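Local coordinates for protein Cg9734-pa (Drosophila melanogaster, PDB 2BK9) that binds heme through two axial histidines, a hexacoordinate insect globin that probably carries oxygen, at residues A[71-76]-A[129-134]. The protein carries 1 engineered substitution. Numbering follows the deposited sequence.
Sequences ESIQVL and ATWAKL
I73 meets two side chains of segment 129-134, W131 and L134. Its CG1 branch lies beside the backbone N and anti to the carbonyl carbon (chi1 -69°), and this branch makes both contacts. I73 CD1 lies 3.6 Å from W131 CH2, on the six-membered ring, and comes to the ring obliquely. One carbon back, I73 CG1 touches L134 CD2 at 4.1 Å. The side chain of I73 crosses both partners at about a right angle. Three residues on, L76 takes part through its CD2 methyl, with L76 CD2 4.2 Å from L134 CD1. With CG anti to its backbone N (chi1 172°), L134 puts CD1 on L76 and CD2 on I73. The interface is wholly apolar, and all four residues are buried. The nearest CA atoms, those of I73 and L134, are 9.0 Å apart, and the side chains span the gap. The indole nitrogen W131 NE1 turns to T12 OG1, a hydrogen bond to helix 3-17. The contact joins helix 56-75 to helix 125-143 in the globin fold, with the side chain of L134 about 11 Å from the heme. I73 also touches W13, and L76 touches V6, both of helix 3-17, while L114 and L117 of helix 103-120 pack on W131.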
loop_
_atom_site.group_PDB
_atom_site.type_symbol
_atom_site.label_atom_id
_atom_site.label_comp_id
_atom_site.label_asym_id
_atom_site.label_seq_id
_atom_site.Cartn_x
_atom_site.Cartn_y
_atom_site.Cartn_z
ATOM N N GLU A 71 5.896 1.883 8.673
ATOM C CA GLU A 71 7.034 2.778 8.722
ATOM C C GLU A 71 6.662 4.227 8.404
ATOM O O GLU A 71 7.172 5.171 9.026
ATOM C CB GLU A 71 8.100 2.276 7.747
ATOM C CG GLU A 71 8.840 1.035 8.128
ATOM C CD GLU A 71 9.894 1.325 9.128
ATOM O OE1 GLU A 71 10.678 2.292 8.890
ATOM O OE2 GLU A 71 9.910 0.572 10.103
ATOM N N SER A 72 5.781 4.374 7.441
ATOM C CA SER A 72 5.321 5.666 6.986
ATOM C C SER A 72 4.513 6.359 8.062
ATOM O O SER A 72 4.703 7.565 8.351
ATOM C CB SER A 72 4.468 5.524 5.746
ATOM O OG SER A 72 5.226 4.961 4.682
ATOM N N ILE A 73 3.610 5.633 8.686
ATOM C CA ILE A 73 2.748 6.213 9.686
ATOM C C ILE A 73 3.550 6.616 10.904
ATOM O O ILE A 73 3.220 7.625 11.553
ATOM C CB ILE A 73 1.615 5.213 9.985
ATOM C CG1 ILE A 73 0.716 5.145 8.768
ATOM C CG2 ILE A 73 0.857 5.570 11.233
ATOM C CD1 ILE A 73 -0.145 3.917 8.684
ATOM N N GLN A 74 4.607 5.870 11.209
ATOM C CA GLN A 74 5.450 6.190 12.331
ATOM C C GLN A 74 6.069 7.573 12.275
ATOM O O GLN A 74 6.393 8.153 13.316
ATOM C CB GLN A 74 6.557 5.134 12.483
ATOM C CG GLN A 74 6.099 3.854 13.087
ATOM C CD GLN A 74 7.145 2.724 13.093
ATOM O OE1 GLN A 74 8.371 2.941 13.170
ATOM N NE2 GLN A 74 6.638 1.497 13.008
ATOM N N VAL A 75 6.329 8.117 11.086
ATOM C CA VAL A 75 6.998 9.398 10.975
ATOM C C VAL A 75 6.079 10.598 11.008
ATOM O O VAL A 75 6.519 11.726 11.104
ATOM C CB VAL A 75 7.885 9.465 9.701
ATOM C CG1 VAL A 75 8.775 8.266 9.624
ATOM C CG2 VAL A 75 7.083 9.660 8.458
ATOM N N LEU A 76 4.780 10.362 10.906
ATOM C CA LEU A 76 3.840 11.479 10.775
ATOM C C LEU A 76 3.813 12.435 11.960
ATOM O O LEU A 76 3.852 11.974 13.091
ATOM C CB LEU A 76 2.430 10.969 10.517
ATOM C CG LEU A 76 2.286 10.159 9.253
ATOM C CD1 LEU A 76 0.845 9.663 9.186
ATOM C CD2 LEU A 76 2.650 10.911 7.975
ATOM N N ALA A 129 -11.380 9.774 4.073
ATOM C CA ALA A 129 -10.775 10.844 3.340
ATOM C C ALA A 129 -9.417 11.220 3.892
ATOM O O ALA A 129 -8.499 11.522 3.128
ATOM C CB ALA A 129 -11.696 12.046 3.309
ATOM N N THR A 130 -9.256 11.180 5.198
ATOM C CA THR A 130 -7.962 11.472 5.802
ATOM C C THR A 130 -6.930 10.434 5.344
ATOM O O THR A 130 -5.823 10.779 4.988
ATOM C CB THR A 130 -8.096 11.496 7.326
ATOM O OG1 THR A 130 -9.032 12.533 7.673
ATOM C CG2 THR A 130 -6.792 11.747 8.009
ATOM N N TRP A 131 -7.330 9.164 5.375
ATOM C CA TRP A 131 -6.474 8.105 4.864
ATOM C C TRP A 131 -6.139 8.314 3.383
ATOM O O TRP A 131 -4.998 8.115 2.964
ATOM C CB TRP A 131 -7.103 6.734 5.084
ATOM C CG TRP A 131 -6.808 6.163 6.416
ATOM C CD1 TRP A 131 -7.541 6.303 7.550
ATOM C CD2 TRP A 131 -5.653 5.439 6.787
ATOM N NE1 TRP A 131 -6.929 5.660 8.603
ATOM C CE2 TRP A 131 -5.776 5.113 8.157
ATOM C CE3 TRP A 131 -4.525 5.011 6.089
ATOM C CZ2 TRP A 131 -4.823 4.383 8.813
ATOM C CZ3 TRP A 131 -3.578 4.281 6.749
ATOM C CH2 TRP A 131 -3.746 3.959 8.097
ATOM N N ALA A 132 -7.126 8.681 2.575
ATOM C CA ALA A 132 -6.876 8.907 1.166
ATOM C C ALA A 132 -5.892 10.049 0.962
ATOM O O ALA A 132 -5.123 10.006 -0.006
ATOM C CB ALA A 132 -8.145 9.159 0.418
ATOM N N LYS A 133 -5.900 11.053 1.833
ATOM C CA LYS A 133 -4.901 12.120 1.742
ATOM C C LYS A 133 -3.482 11.595 1.964
ATOM O O LYS A 133 -2.553 11.995 1.243
ATOM C CB LYS A 133 -5.243 13.169 2.767
ATOM C CG LYS A 133 -4.432 14.403 2.747
ATOM C CD LYS A 133 -5.049 15.541 3.542
ATOM C CE LYS A 133 -6.148 15.250 4.493
ATOM N NZ LYS A 133 -7.511 15.690 4.084
ATOM N N LEU A 134 -3.300 10.710 2.930
ATOM C CA LEU A 134 -2.010 10.102 3.149
ATOM C C LEU A 134 -1.589 9.277 1.942
ATOM O O LEU A 134 -0.477 9.381 1.449
ATOM C CB LEU A 134 -2.013 9.202 4.391
ATOM C CG LEU A 134 -0.744 8.370 4.609
ATOM C CD1 LEU A 134 0.460 9.250 4.819
ATOM C CD2 LEU A 134 -0.948 7.433 5.779
#